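Local coordinates for phosphotriesterase homology protein (Escherichia coli, PDB 1BF6), which hydrolyses phosphorylated glyceryl acetates, as well as aromatic acetates and propionates, and binds two zinc ions per subunit, at residues V77-Y83 / A119-I125; M104-E109 / A146-R152; G151-T156 / S179-V183. All coordinates share one frame. Residues are numbered along the deposited sequence.

Contact 1 (V77-Y83 / A119-I125); sequences VACTGYY and AGIIAEI. With ZN (zinc ion), chain C; ZN (zinc ion), chain D.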
ATOM      1  N   VAL A  77       6.687   0.509  -8.207  1.00  9.54           N
ATOM      2  CA  VAL A  77       6.660   1.899  -7.778  1.00 10.88           C
ATOM      3  C   VAL A  77       7.117   1.933  -6.321  1.00 10.29           C
ATOM      4  O   VAL A  77       6.438   1.399  -5.444  1.00  9.24           O
ATOM      5  CB  VAL A  77       5.247   2.518  -7.880  1.00 11.68           C
ATOM      6  CG1 VAL A  77       5.258   3.955  -7.334  1.00 10.30           C
ATOM      7  CG2 VAL A  77       4.764   2.489  -9.341  1.00 11.52           C
ATOM      8  N   ALA A  78       8.286   2.528  -6.090  1.00  9.22           N
ATOM      9  CA  ALA A  78       8.864   2.664  -4.752  1.00 10.53           C
ATOM     10  C   ALA A  78       8.234   3.817  -3.951  1.00 10.62           C
ATOM     11  O   ALA A  78       7.597   4.703  -4.522  1.00 10.64           O
ATOM     12  CB  ALA A  78      10.376   2.848  -4.867  1.00  8.82           C
ATOM     13  N   CYS A  79       8.400   3.798  -2.627  1.00  9.32           N
ATOM     14  CA  CYS A  79       7.828   4.850  -1.780  1.00  7.81           C
ATOM     15  C   CYS A  79       8.838   5.575  -0.883  1.00  8.05           C
ATOM     16  O   CYS A  79      10.015   5.201  -0.799  1.00  6.86           O
ATOM     17  CB  CYS A  79       6.724   4.275  -0.893  1.00  9.30           C
ATOM     18  SG  CYS A  79       7.312   3.191   0.460  1.00  8.19           S
ATOM     19  N   THR A  80       8.359   6.640  -0.246  1.00  9.35           N
ATOM     20  CA  THR A  80       9.154   7.427   0.703  1.00  8.47           C
ATOM     21  C   THR A  80       8.245   7.805   1.868  1.00  7.46           C
ATOM     22  O   THR A  80       7.053   8.076   1.676  1.00  5.91           O
ATOM     23  CB  THR A  80       9.756   8.737   0.080  1.00 10.80           C
ATOM     24  OG1 THR A  80      10.490   9.435   1.100  1.00  8.62           O
ATOM     25  CG2 THR A  80       8.664   9.663  -0.454  1.00  5.26           C
ATOM     26  N   GLY A  81       8.788   7.785   3.086  1.00  5.98           N
ATOM     27  CA  GLY A  81       7.986   8.159   4.240  1.00  6.63           C
ATOM     28  C   GLY A  81       8.475   7.555   5.543  1.00  6.75           C
ATOM     29  O   GLY A  81       9.619   7.109   5.637  1.00  8.02           O
ATOM     30  N   TYR A  82       7.627   7.617   6.559  1.00  7.77           N
ATOM     31  CA  TYR A  82       7.914   7.040   7.873  1.00  8.78           C
ATOM     32  C   TYR A  82       6.699   6.198   8.260  1.00  9.41           C
ATOM     33  O   TYR A  82       5.550   6.587   8.016  1.00  7.70           O
ATOM     34  CB  TYR A  82       8.237   8.123   8.910  1.00  8.00           C
ATOM     35  CG  TYR A  82       9.660   8.642   8.781  1.00 10.16           C
ATOM     36  CD1 TYR A  82       9.967   9.705   7.923  1.00  7.99           C
ATOM     37  CD2 TYR A  82      10.711   8.043   9.490  1.00  8.64           C
ATOM     38  CE1 TYR A  82      11.278  10.151   7.768  1.00  9.33           C
ATOM     39  CE2 TYR A  82      12.029   8.484   9.347  1.00  8.08           C
ATOM     40  CZ  TYR A  82      12.307   9.537   8.481  1.00 10.12           C
ATOM     41  OH  TYR A  82      13.614   9.940   8.294  1.00 11.22           O
ATOM     42  N   TYR A  83       6.971   5.049   8.874  1.00  8.25           N
ATOM     43  CA  TYR A  83       5.956   4.057   9.234  1.00  8.01           C
ATOM     44  C   TYR A  83       4.917   4.381  10.312  1.00  8.14           C
ATOM     45  O   TYR A  83       3.824   4.833   9.998  1.00  8.18           O
ATOM     46  CB  TYR A  83       6.676   2.738   9.508  1.00  9.79           C
ATOM     47  CG  TYR A  83       5.800   1.505   9.550  1.00 11.04           C
ATOM     48  CD1 TYR A  83       4.586   1.453   8.872  1.00 11.05           C
ATOM     49  CD2 TYR A  83       6.199   0.388  10.284  1.00 12.49           C
ATOM     50  CE1 TYR A  83       3.787   0.318   8.930  1.00 14.23           C
ATOM     51  CE2 TYR A  83       5.419  -0.747  10.345  1.00 14.76           C
ATOM     52  CZ  TYR A  83       4.212  -0.779   9.673  1.00 14.24           C
ATOM     53  OH  TYR A  83       3.431  -1.903   9.787  1.00 17.72           O
ATOM     54  N   ALA A 119      11.361   7.580  -5.558  1.00  8.50           N
ATOM     55  CA  ALA A 119      10.094   7.251  -4.921  1.00  9.50           C
ATOM     56  C   ALA A 119       8.959   7.867  -5.756  1.00 11.02           C
ATOM     57  O   ALA A 119       9.038   9.035  -6.173  1.00  8.93           O
ATOM     58  CB  ALA A 119      10.050   7.790  -3.492  1.00 10.36           C
ATOM     59  N   GLY A 120       7.934   7.064  -6.036  1.00  9.27           N
ATOM     60  CA  GLY A 120       6.802   7.541  -6.805  1.00  6.66           C
ATOM     61  C   GLY A 120       5.569   7.830  -5.975  1.00  8.67           C
ATOM     62  O   GLY A 120       4.567   8.306  -6.513  1.00 10.89           O
ATOM     63  N   ILE A 121       5.630   7.574  -4.664  1.00  6.36           N
ATOM     64  CA  ILE A 121       4.496   7.795  -3.769  1.00  6.95           C
ATOM     65  C   ILE A 121       5.021   8.001  -2.340  1.00  5.93           C
ATOM     66  O   ILE A 121       6.124   7.553  -2.020  1.00  8.06           O
ATOM     67  CB  ILE A 121       3.505   6.557  -3.817  1.00  7.47           C
ATOM     68  CG1 ILE A 121       2.177   6.869  -3.132  1.00  9.16           C
ATOM     69  CG2 ILE A 121       4.150   5.324  -3.175  1.00  8.37           C
ATOM     70  CD1 ILE A 121       1.073   5.850  -3.445  1.00 10.91           C
ATOM     71  N   ILE A 122       4.281   8.761  -1.539  1.00  6.99           N
ATOM     72  CA  ILE A 122       4.630   9.028  -0.131  1.00  7.79           C
ATOM     73  C   ILE A 122       3.836   7.950   0.578  1.00  6.42           C
ATOM     74  O   ILE A 122       2.607   8.030   0.699  1.00  6.76           O
ATOM     75  CB  ILE A 122       4.156  10.420   0.322  1.00  7.88           C
ATOM     76  CG1 ILE A 122       4.886  11.508  -0.477  1.00  8.59           C
ATOM     77  CG2 ILE A 122       4.335  10.572   1.839  1.00  5.51           C
ATOM     78  CD1 ILE A 122       4.121  12.794  -0.550  1.00  6.91           C
ATOM     79  N   ALA A 123       4.543   6.972   1.124  1.00  6.94           N
ATOM     80  CA  ALA A 123       3.807   5.833   1.691  1.00  8.40           C
ATOM     81  C   ALA A 123       4.715   4.937   2.541  1.00  9.27           C
ATOM     82  O   ALA A 123       5.904   5.116   2.406  1.00  7.72           O
ATOM     83  CB  ALA A 123       3.397   4.947   0.493  1.00  8.19           C
ATOM     84  N   GLU A 124       4.373   3.809   3.165  1.00  7.72           N
ATOM     85  CA  GLU A 124       3.160   3.677   3.844  1.00  7.79           C
ATOM     86  C   GLU A 124       3.161   4.512   5.130  1.00 10.45           C
ATOM     87  O   GLU A 124       4.051   4.219   5.939  1.00 10.06           O
ATOM     88  CB  GLU A 124       2.474   2.312   4.116  1.00  7.73           C
ATOM     89  CG  GLU A 124       3.352   1.358   4.952  1.00  7.70           C
ATOM     90  CD  GLU A 124       2.503   0.040   5.126  1.00  6.55           C
ATOM     91  OE1 GLU A 124       1.535   0.440   5.704  1.00  9.06           O
ATOM     92  OE2 GLU A 124       3.254  -0.782   4.652  1.00  4.46           O
ATOM     93  N   ILE A 125       2.419   5.612   5.183  1.00 10.62           N
ATOM     94  CA  ILE A 125       2.450   6.427   6.381  1.00 10.69           C
ATOM     95  C   ILE A 125       1.327   6.007   7.297  1.00 10.56           C
ATOM     96  O   ILE A 125       0.147   6.075   6.945  1.00 10.44           O
ATOM     97  CB  ILE A 125       2.507   7.949   6.047  1.00 11.31           C
ATOM     98  CG1 ILE A 125       1.254   8.413   5.327  1.00 13.44           C
ATOM     99  CG2 ILE A 125       3.723   8.230   5.127  1.00 12.67           C
ATOM    100  CD1 ILE A 125       1.207   9.936   5.145  1.00 15.11           C
TER
HETATM  101 ZN    ZN C   1       2.338  -2.939   4.247  1.00 12.00          ZN
HETATM  102 ZN    ZN D 293       0.585  -1.328   6.604  1.00 15.00          ZN
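In the TIM barrel wall beside the binuclear zinc centre, strand 75-80 meets the next barrel strand, 122-126, as a parallel neighbour, and Glu124 bridges the metals: OE2 lies 2.4 Å from ZN of chain C, OE1 2.2 Å from ZN of chain D. In phosphotriesterase itself a carboxylated lysine plays this part. The short strand axes cross at 68°, consistent with brief pairing by backbone hydrogen bonds: Thr80 N to Ile121 O (3.0 Å), Ala123 N to Thr80 O (2.8 Å) and, before the corner at Ile121, Gly120 N to Ala78 O (2.8 Å). Cys79 CB packs on Ala123 CB at 3.7 Å. Gly81, at phi 155°, tolerates no CB, which would also crowd Ala123 O and Ile125 CG2. A cis peptide joins Ala123 to Glu124. His11, His13 and Asp242 complete one zinc site, His157 and His185 the other. Strand 47-52 flanks Val77, strand 154-157 pairs with 122-126, and Met104 and Ile108 of helix 97-109 cover Thr80.

Contact 2 (M104-E109 / A146-R152); sequences MVDEIE and AHNQTGR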
ATOM      1  N   MET A 104      11.536  13.509   2.147  1.00  7.83           N
ATOM      2  CA  MET A 104      10.562  12.850   1.272  1.00  7.70           C
ATOM      3  C   MET A 104      10.609  13.443  -0.138  1.00  8.87           C
ATOM      4  O   MET A 104      10.646  12.707  -1.117  1.00  7.32           O
ATOM      5  CB  MET A 104       9.161  12.928   1.876  1.00  8.39           C
ATOM      6  CG  MET A 104       9.003  12.082   3.147  1.00  8.79           C
ATOM      7  SD  MET A 104       7.346  12.078   3.808  1.00 15.10           S
ATOM      8  CE  MET A 104       7.504  12.989   5.305  1.00 17.46           C
ATOM      9  N   VAL A 105      10.696  14.773  -0.236  1.00  8.53           N
ATOM     10  CA  VAL A 105      10.781  15.438  -1.539  1.00  6.27           C
ATOM     11  C   VAL A 105      12.027  15.000  -2.325  1.00  6.24           C
ATOM     12  O   VAL A 105      11.930  14.723  -3.519  1.00  5.75           O
ATOM     13  CB  VAL A 105      10.755  17.009  -1.395  1.00  4.94           C
ATOM     14  CG1 VAL A 105      11.089  17.670  -2.737  1.00  5.11           C
ATOM     15  CG2 VAL A 105       9.394  17.475  -0.890  1.00  5.22           C
ATOM     16  N   ASP A 106      13.187  14.891  -1.666  1.00  3.76           N
ATOM     17  CA  ASP A 106      14.409  14.482  -2.349  1.00  4.05           C
ATOM     18  C   ASP A 106      14.384  13.008  -2.767  1.00  5.00           C
ATOM     19  O   ASP A 106      15.047  12.621  -3.722  1.00  5.82           O
ATOM     20  CB  ASP A 106      15.642  14.738  -1.484  1.00  7.31           C
ATOM     21  CG  ASP A 106      15.936  16.230  -1.282  1.00 10.90           C
ATOM     22  OD1 ASP A 106      15.265  17.099  -1.882  1.00  9.61           O
ATOM     23  OD2 ASP A 106      16.853  16.522  -0.493  1.00 12.32           O
ATOM     24  N   GLU A 107      13.680  12.182  -2.009  1.00  5.91           N
ATOM     25  CA  GLU A 107      13.596  10.769  -2.355  1.00  7.11           C
ATOM     26  C   GLU A 107      12.743  10.623  -3.617  1.00  7.34           C
ATOM     27  O   GLU A 107      12.988   9.736  -4.437  1.00  8.31           O
ATOM     28  CB  GLU A 107      13.051   9.942  -1.187  1.00  6.44           C
ATOM     29  CG  GLU A 107      14.097   9.755  -0.069  1.00  8.57           C
ATOM     30  CD  GLU A 107      13.921   8.465   0.738  1.00  6.68           C
ATOM     31  OE1 GLU A 107      12.774   8.091   1.055  1.00  8.81           O
ATOM     32  OE2 GLU A 107      14.950   7.851   1.078  1.00  8.66           O
ATOM     33  N   ILE A 108      11.803  11.555  -3.788  1.00  6.70           N
ATOM     34  CA  ILE A 108      10.908  11.604  -4.948  1.00  7.70           C
ATOM     35  C   ILE A 108      11.615  12.214  -6.163  1.00  9.05           C
ATOM     36  O   ILE A 108      11.520  11.689  -7.277  1.00  8.82           O
ATOM     37  CB  ILE A 108       9.647  12.453  -4.629  1.00  6.26           C
ATOM     38  CG1 ILE A 108       8.698  11.671  -3.734  1.00  5.82           C
ATOM     39  CG2 ILE A 108       8.960  12.952  -5.910  1.00  5.30           C
ATOM     40  CD1 ILE A 108       7.594  12.511  -3.142  1.00  7.65           C
ATOM     41  N   GLU A 109      12.376  13.288  -5.923  1.00  8.14           N
ATOM     42  CA  GLU A 109      13.065  14.026  -6.979  1.00  8.16           C
ATOM     43  C   GLU A 109      14.441  13.553  -7.407  1.00  7.72           C
ATOM     44  O   GLU A 109      14.743  13.567  -8.593  1.00  9.82           O
ATOM     45  CB  GLU A 109      13.146  15.534  -6.631  1.00  7.61           C
ATOM     46  CG  GLU A 109      11.822  16.201  -6.281  1.00  7.85           C
ATOM     47  CD  GLU A 109      10.964  16.520  -7.497  1.00  9.90           C
ATOM     48  OE1 GLU A 109      11.093  15.846  -8.537  1.00 12.79           O
ATOM     49  OE2 GLU A 109      10.148  17.461  -7.416  1.00 12.49           O
ATOM     50  N   ALA A 146       5.179  17.532   1.634  1.00  7.88           N
ATOM     51  CA  ALA A 146       5.873  16.928   0.493  1.00  8.53           C
ATOM     52  C   ALA A 146       4.927  16.751  -0.706  1.00  7.83           C
ATOM     53  O   ALA A 146       5.334  16.915  -1.856  1.00  7.56           O
ATOM     54  CB  ALA A 146       6.485  15.585   0.884  1.00  7.87           C
ATOM     55  N   HIS A 147       3.666  16.435  -0.422  1.00 10.72           N
ATOM     56  CA  HIS A 147       2.673  16.242  -1.472  1.00  9.85           C
ATOM     57  C   HIS A 147       2.315  17.583  -2.105  1.00 12.30           C
ATOM     58  O   HIS A 147       2.118  17.668  -3.314  1.00  9.28           O
ATOM     59  CB  HIS A 147       1.408  15.595  -0.908  1.00 11.18           C
ATOM     60  CG  HIS A 147       0.202  15.793  -1.774  1.00 10.59           C
ATOM     61  ND1 HIS A 147       0.049  15.161  -2.989  1.00  9.91           N
ATOM     62  CD2 HIS A 147      -0.862  16.619  -1.642  1.00  9.14           C
ATOM     63  CE1 HIS A 147      -1.055  15.593  -3.570  1.00 10.94           C
ATOM     64  NE2 HIS A 147      -1.626  16.478  -2.775  1.00 10.99           N
ATOM     65  N   ASN A 148       2.186  18.616  -1.274  1.00 11.83           N
ATOM     66  CA  ASN A 148       1.844  19.947  -1.773  1.00 13.52           C
ATOM     67  C   ASN A 148       2.946  20.505  -2.675  1.00 12.60           C
ATOM     68  O   ASN A 148       2.695  21.353  -3.524  1.00 15.83           O
ATOM     69  CB  ASN A 148       1.528  20.905  -0.609  1.00 13.88           C
ATOM     70  CG  ASN A 148       0.231  20.538   0.127  1.00 14.39           C
ATOM     71  OD1 ASN A 148      -0.623  19.833  -0.408  1.00 17.41           O
ATOM     72  ND2 ASN A 148       0.098  20.998   1.360  1.00 13.78           N
ATOM     73  N   GLN A 149       4.155  19.973  -2.555  1.00 11.77           N
ATOM     74  CA  GLN A 149       5.252  20.448  -3.383  1.00 11.05           C
ATOM     75  C   GLN A 149       5.462  19.600  -4.637  1.00 11.99           C
ATOM     76  O   GLN A 149       5.759  20.132  -5.712  1.00 10.85           O
ATOM     77  CB  GLN A 149       6.564  20.484  -2.575  1.00 10.71           C
ATOM     78  CG  GLN A 149       6.603  21.552  -1.481  1.00 10.56           C
ATOM     79  CD  GLN A 149       6.353  22.972  -2.027  1.00 10.17           C
ATOM     80  OE1 GLN A 149       6.967  23.390  -3.005  1.00 12.27           O
ATOM     81  NE2 GLN A 149       5.435  23.692  -1.403  1.00 11.55           N
ATOM     82  N   THR A 150       5.275  18.286  -4.505  1.00 10.05           N
ATOM     83  CA  THR A 150       5.531  17.366  -5.618  1.00  8.76           C
ATOM     84  C   THR A 150       4.312  16.809  -6.327  1.00  7.45           C
ATOM     85  O   THR A 150       4.431  16.297  -7.437  1.00  7.13           O
ATOM     86  CB  THR A 150       6.368  16.152  -5.151  1.00  7.87           C
ATOM     87  OG1 THR A 150       5.597  15.384  -4.218  1.00  6.65           O
ATOM     88  CG2 THR A 150       7.677  16.615  -4.497  1.00  7.80           C
ATOM     89  N   GLY A 151       3.171  16.851  -5.660  1.00  7.64           N
ATOM     90  CA  GLY A 151       1.953  16.325  -6.242  1.00  9.02           C
ATOM     91  C   GLY A 151       1.854  14.806  -6.168  1.00 10.23           C
ATOM     92  O   GLY A 151       0.825  14.258  -6.554  1.00 11.37           O
ATOM     93  N   ARG A 152       2.899  14.120  -5.695  1.00  8.33           N
ATOM     94  CA  ARG A 152       2.836  12.653  -5.597  1.00  8.82           C
ATOM     95  C   ARG A 152       1.796  12.264  -4.546  1.00  8.24           C
ATOM     96  O   ARG A 152       1.686  12.902  -3.487  1.00  9.67           O
ATOM     97  CB  ARG A 152       4.204  12.034  -5.292  1.00  8.31           C
ATOM     98  CG  ARG A 152       5.288  12.317  -6.333  1.00 12.22           C
ATOM     99  CD  ARG A 152       4.810  12.123  -7.769  1.00 17.00           C
ATOM    100  NE  ARG A 152       4.362  10.758  -8.036  1.00 21.52           N
ATOM    101  CZ  ARG A 152       3.356  10.435  -8.852  1.00 24.59           C
ATOM    102  NH1 ARG A 152       2.679  11.379  -9.495  1.00 24.38           N
ATOM    103  NH2 ARG A 152       3.000   9.163  -8.997  1.00 22.43           N
TER
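Met104 opens the contact by setting its CB 3.9 Å from Ala146 CB, where the small alanine lets two outer helices of the barrel approach. Val105 comes next and reaches two turns of the partner: CG2 lies 3.8 Å from Ala146 CA, while CG1 is 4.0 Å from Thr150 CG2. Asp106 and Glu107 face elsewhere, the latter to Thr80 and, through a salt bridge, Arg60. One turn on from Met104, Ile108 puts CD1 3.7 Å from Thr150 OG1 and CG2 3.8 Å from Arg152 CG. At the exposed margin Glu109 OE2 sits 3.9 Å from Thr150 CG2. The hydroxyl of Thr150 turns back into its own helix, OG1 donating to Ala146 O at 2.8 Å. Gly151, with positive phi, ends that helix, and His147 ND1 to Arg152 O (2.8 Å) holds the departing chain. His147 and Asn148 belong to the glucose-binding site, and the CB of His147 points away from helix 97-109. The segment axes run 9.9 Å apart at 38°. Beneath them, Ile122 of strand 122-126 touches Met104, Ile108 and Ala146, and Thr80 of strand 75-80 touches Met104 and Ile108.

Contact 3 (G151-T156 / S179-V183); sequences GRPIST and SRVTV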
ATOM      1  N   GLY A 151       3.171  16.851  -5.660  1.00  7.64           N
ATOM      2  CA  GLY A 151       1.953  16.325  -6.242  1.00  9.02           C
ATOM      3  C   GLY A 151       1.854  14.806  -6.168  1.00 10.23           C
ATOM      4  O   GLY A 151       0.825  14.258  -6.554  1.00 11.37           O
ATOM      5  N   ARG A 152       2.899  14.120  -5.695  1.00  8.33           N
ATOM      6  CA  ARG A 152       2.836  12.653  -5.597  1.00  8.82           C
ATOM      7  C   ARG A 152       1.796  12.264  -4.546  1.00  8.24           C
ATOM      8  O   ARG A 152       1.686  12.902  -3.487  1.00  9.67           O
ATOM      9  CB  ARG A 152       4.204  12.034  -5.292  1.00  8.31           C
ATOM     10  CG  ARG A 152       5.288  12.317  -6.333  1.00 12.22           C
ATOM     11  CD  ARG A 152       4.810  12.123  -7.769  1.00 17.00           C
ATOM     12  NE  ARG A 152       4.362  10.758  -8.036  1.00 21.52           N
ATOM     13  CZ  ARG A 152       3.356  10.435  -8.852  1.00 24.59           C
ATOM     14  NH1 ARG A 152       2.679  11.379  -9.495  1.00 24.38           N
ATOM     15  NH2 ARG A 152       3.000   9.163  -8.997  1.00 22.43           N
ATOM     16  N   PRO A 153       1.006  11.213  -4.821  1.00  6.27           N
ATOM     17  CA  PRO A 153      -0.028  10.791  -3.874  1.00  6.17           C
ATOM     18  C   PRO A 153       0.474  10.217  -2.545  1.00  3.96           C
ATOM     19  O   PRO A 153       1.656   9.899  -2.382  1.00  6.80           O
ATOM     20  CB  PRO A 153      -0.839   9.775  -4.696  1.00  8.12           C
ATOM     21  CG  PRO A 153       0.166   9.150  -5.534  1.00  6.17           C
ATOM     22  CD  PRO A 153       1.035  10.321  -5.993  1.00  9.43           C
ATOM     23  N   ILE A 154      -0.428  10.181  -1.580  1.00  5.25           N
ATOM     24  CA  ILE A 154      -0.151   9.665  -0.240  1.00  5.67           C
ATOM     25  C   ILE A 154      -0.927   8.356  -0.039  1.00  6.71           C
ATOM     26  O   ILE A 154      -2.122   8.284  -0.322  1.00  7.72           O
ATOM     27  CB  ILE A 154      -0.583  10.707   0.824  1.00  7.92           C
ATOM     28  CG1 ILE A 154       0.315  11.947   0.711  1.00  5.90           C
ATOM     29  CG2 ILE A 154      -0.595  10.104   2.233  1.00  4.27           C
ATOM     30  CD1 ILE A 154      -0.190  13.138   1.492  1.00  8.45           C
ATOM     31  N   SER A 155      -0.236   7.336   0.459  1.00  7.31           N
ATOM     32  CA  SER A 155      -0.830   6.023   0.718  1.00  7.60           C
ATOM     33  C   SER A 155      -0.584   5.698   2.192  1.00  6.40           C
ATOM     34  O   SER A 155       0.562   5.642   2.633  1.00  7.92           O
ATOM     35  CB  SER A 155      -0.184   4.978  -0.192  1.00  8.27           C
ATOM     36  OG  SER A 155      -0.755   3.701   0.029  1.00  7.94           O
ATOM     37  N   THR A 156      -1.655   5.456   2.937  1.00  6.40           N
ATOM     38  CA  THR A 156      -1.538   5.225   4.375  1.00  8.34           C
ATOM     39  C   THR A 156      -1.659   3.795   4.924  1.00  9.51           C
ATOM     40  O   THR A 156      -2.011   2.864   4.203  1.00  8.72           O
ATOM     41  CB  THR A 156      -2.569   6.093   5.135  1.00  6.88           C
ATOM     42  OG1 THR A 156      -3.841   5.436   5.131  1.00  6.05           O
ATOM     43  CG2 THR A 156      -2.717   7.493   4.482  1.00  8.22           C
ATOM     44  N   SER A 179      -8.543  13.342  -2.938  1.00  9.59           N
ATOM     45  CA  SER A 179      -8.608  12.420  -4.069  1.00 10.48           C
ATOM     46  C   SER A 179      -7.199  11.918  -4.388  1.00 10.32           C
ATOM     47  O   SER A 179      -7.014  11.012  -5.201  1.00 10.18           O
ATOM     48  CB  SER A 179      -9.226  13.098  -5.299  1.00 11.50           C
ATOM     49  OG  SER A 179      -8.335  14.033  -5.884  1.00 12.94           O
ATOM     50  N   ARG A 180      -6.203  12.525  -3.741  1.00  9.66           N
ATOM     51  CA  ARG A 180      -4.808  12.142  -3.941  1.00  8.35           C
ATOM     52  C   ARG A 180      -4.292  11.291  -2.763  1.00  6.99           C
ATOM     53  O   ARG A 180      -3.095  11.027  -2.646  1.00  7.72           O
ATOM     54  CB  ARG A 180      -3.948  13.391  -4.152  1.00 10.18           C
ATOM     55  CG  ARG A 180      -4.426  14.282  -5.316  1.00  9.66           C
ATOM     56  CD  ARG A 180      -4.399  13.532  -6.661  1.00  8.45           C
ATOM     57  NE  ARG A 180      -3.040  13.189  -7.074  1.00 12.90           N
ATOM     58  CZ  ARG A 180      -2.648  11.989  -7.506  1.00 15.94           C
ATOM     59  NH1 ARG A 180      -3.512  10.982  -7.602  1.00 16.42           N
ATOM     60  NH2 ARG A 180      -1.367  11.777  -7.786  1.00 18.66           N
ATOM     61  N   VAL A 181      -5.226  10.843  -1.924  1.00  7.86           N
ATOM     62  CA  VAL A 181      -4.929  10.006  -0.759  1.00  7.31           C
ATOM     63  C   VAL A 181      -5.675   8.656  -0.869  1.00  8.63           C
ATOM     64  O   VAL A 181      -6.840   8.609  -1.274  1.00  7.77           O
ATOM     65  CB  VAL A 181      -5.399  10.697   0.552  1.00  6.48           C
ATOM     66  CG1 VAL A 181      -5.135   9.801   1.764  1.00  5.29           C
ATOM     67  CG2 VAL A 181      -4.696  12.048   0.725  1.00  4.88           C
ATOM     68  N   THR A 182      -4.988   7.573  -0.524  1.00  8.12           N
ATOM     69  CA  THR A 182      -5.596   6.243  -0.519  1.00  7.94           C
ATOM     70  C   THR A 182      -5.362   5.651   0.884  1.00  7.39           C
ATOM     71  O   THR A 182      -4.233   5.632   1.370  1.00  7.73           O
ATOM     72  CB  THR A 182      -5.042   5.341  -1.649  1.00 10.02           C
ATOM     73  OG1 THR A 182      -5.753   4.097  -1.646  1.00 11.32           O
ATOM     74  CG2 THR A 182      -3.545   5.086  -1.505  1.00  8.98           C
ATOM     75  N   VAL A 183      -6.443   5.258   1.552  1.00  7.21           N
ATOM     76  CA  VAL A 183      -6.388   4.722   2.919  1.00  7.26           C
ATOM     77  C   VAL A 183      -6.169   3.201   2.961  1.00  8.58           C
ATOM     78  O   VAL A 183      -7.028   2.425   2.532  1.00  8.08           O
ATOM     79  CB  VAL A 183      -7.673   5.086   3.701  1.00  7.83           C
ATOM     80  CG1 VAL A 183      -7.599   4.570   5.129  1.00  7.62           C
ATOM     81  CG2 VAL A 183      -7.868   6.599   3.713  1.00  9.09           C
TER
HETATM   82  O   HOH W   1      -1.419  15.519  -7.282  1.00 28.74           O
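Strands 154-156 and 181-183 run parallel, their axes 4.9 Å apart and only 11° from alignment. Ile154 pairs with Val181 and Ser155 with Thr182. Three backbone hydrogen bonds, each 3.0 Å long, hold this register: Ile154 N to Arg180 O, Thr182 N to Ile154 O, and Thr156 N to Thr182 O. The Val181 CA to Ile154 O approach of 3.3 Å adds a CA-H...O contact. Ile154 CB and Val181 CG2, 4.3 Å apart, lie on the face that packs against Leu171 of helix 164-173. This is the parallel beta-alpha-beta unit repeated around a TIM barrel, with helix 164-173 crossing between the two strands. On the other face Ser155 OG meets Thr182 CG2 at 3.5 Å. Near the C-terminal ends, Thr156 OG1 stands 3.4 Å from Val183 CA and hydrogen-bonds Gln167 of the crossover helix. At the opposite end Arg180, a glucose-binding residue, lays one face of its guanidinium over Pro153, with NH2 3.3 Å from Pro153 CD. A water links the segments there, donating to Gly151 O at 2.7 Å and accepting from Arg180 NE at 2.8 Å. Arg180 NH2 and Arg152 NH1 come within 4.4 Å despite like charge; Arg180 bonds the carbonyl of Phe289, with a cation-pi contact to its ring, while Arg152 bonds the carbonyls of Gly120 and Phe290.

In the fold
Contacts 1 and 3 meet on strands 122-126 and 154-157, joined by Ser155 N to Ile122 O at 2.9 Å, so pairing runs on from strand 75-80 to 181-183; contact 2 lies outside this wall. Its helices touch contact 1 through Thr80 OG1 to Glu107 OE1 (2.6 Å), and Arg152, shared by contacts 2 and 3, reaches Gly120 O with NE at 2.9 Å. The centres of contacts 1 and 2, and of 1 and 3, are about 10 Å apart. Contact 1 supplies the zinc bridge, and in contact 3 the Thr156 side chain is about 8 Å from a zinc. The glucose-binding residues His147 and Arg180 bring contacts 2 and 3 together, His147 CE1 lying 3.7 Å from Arg180 CB.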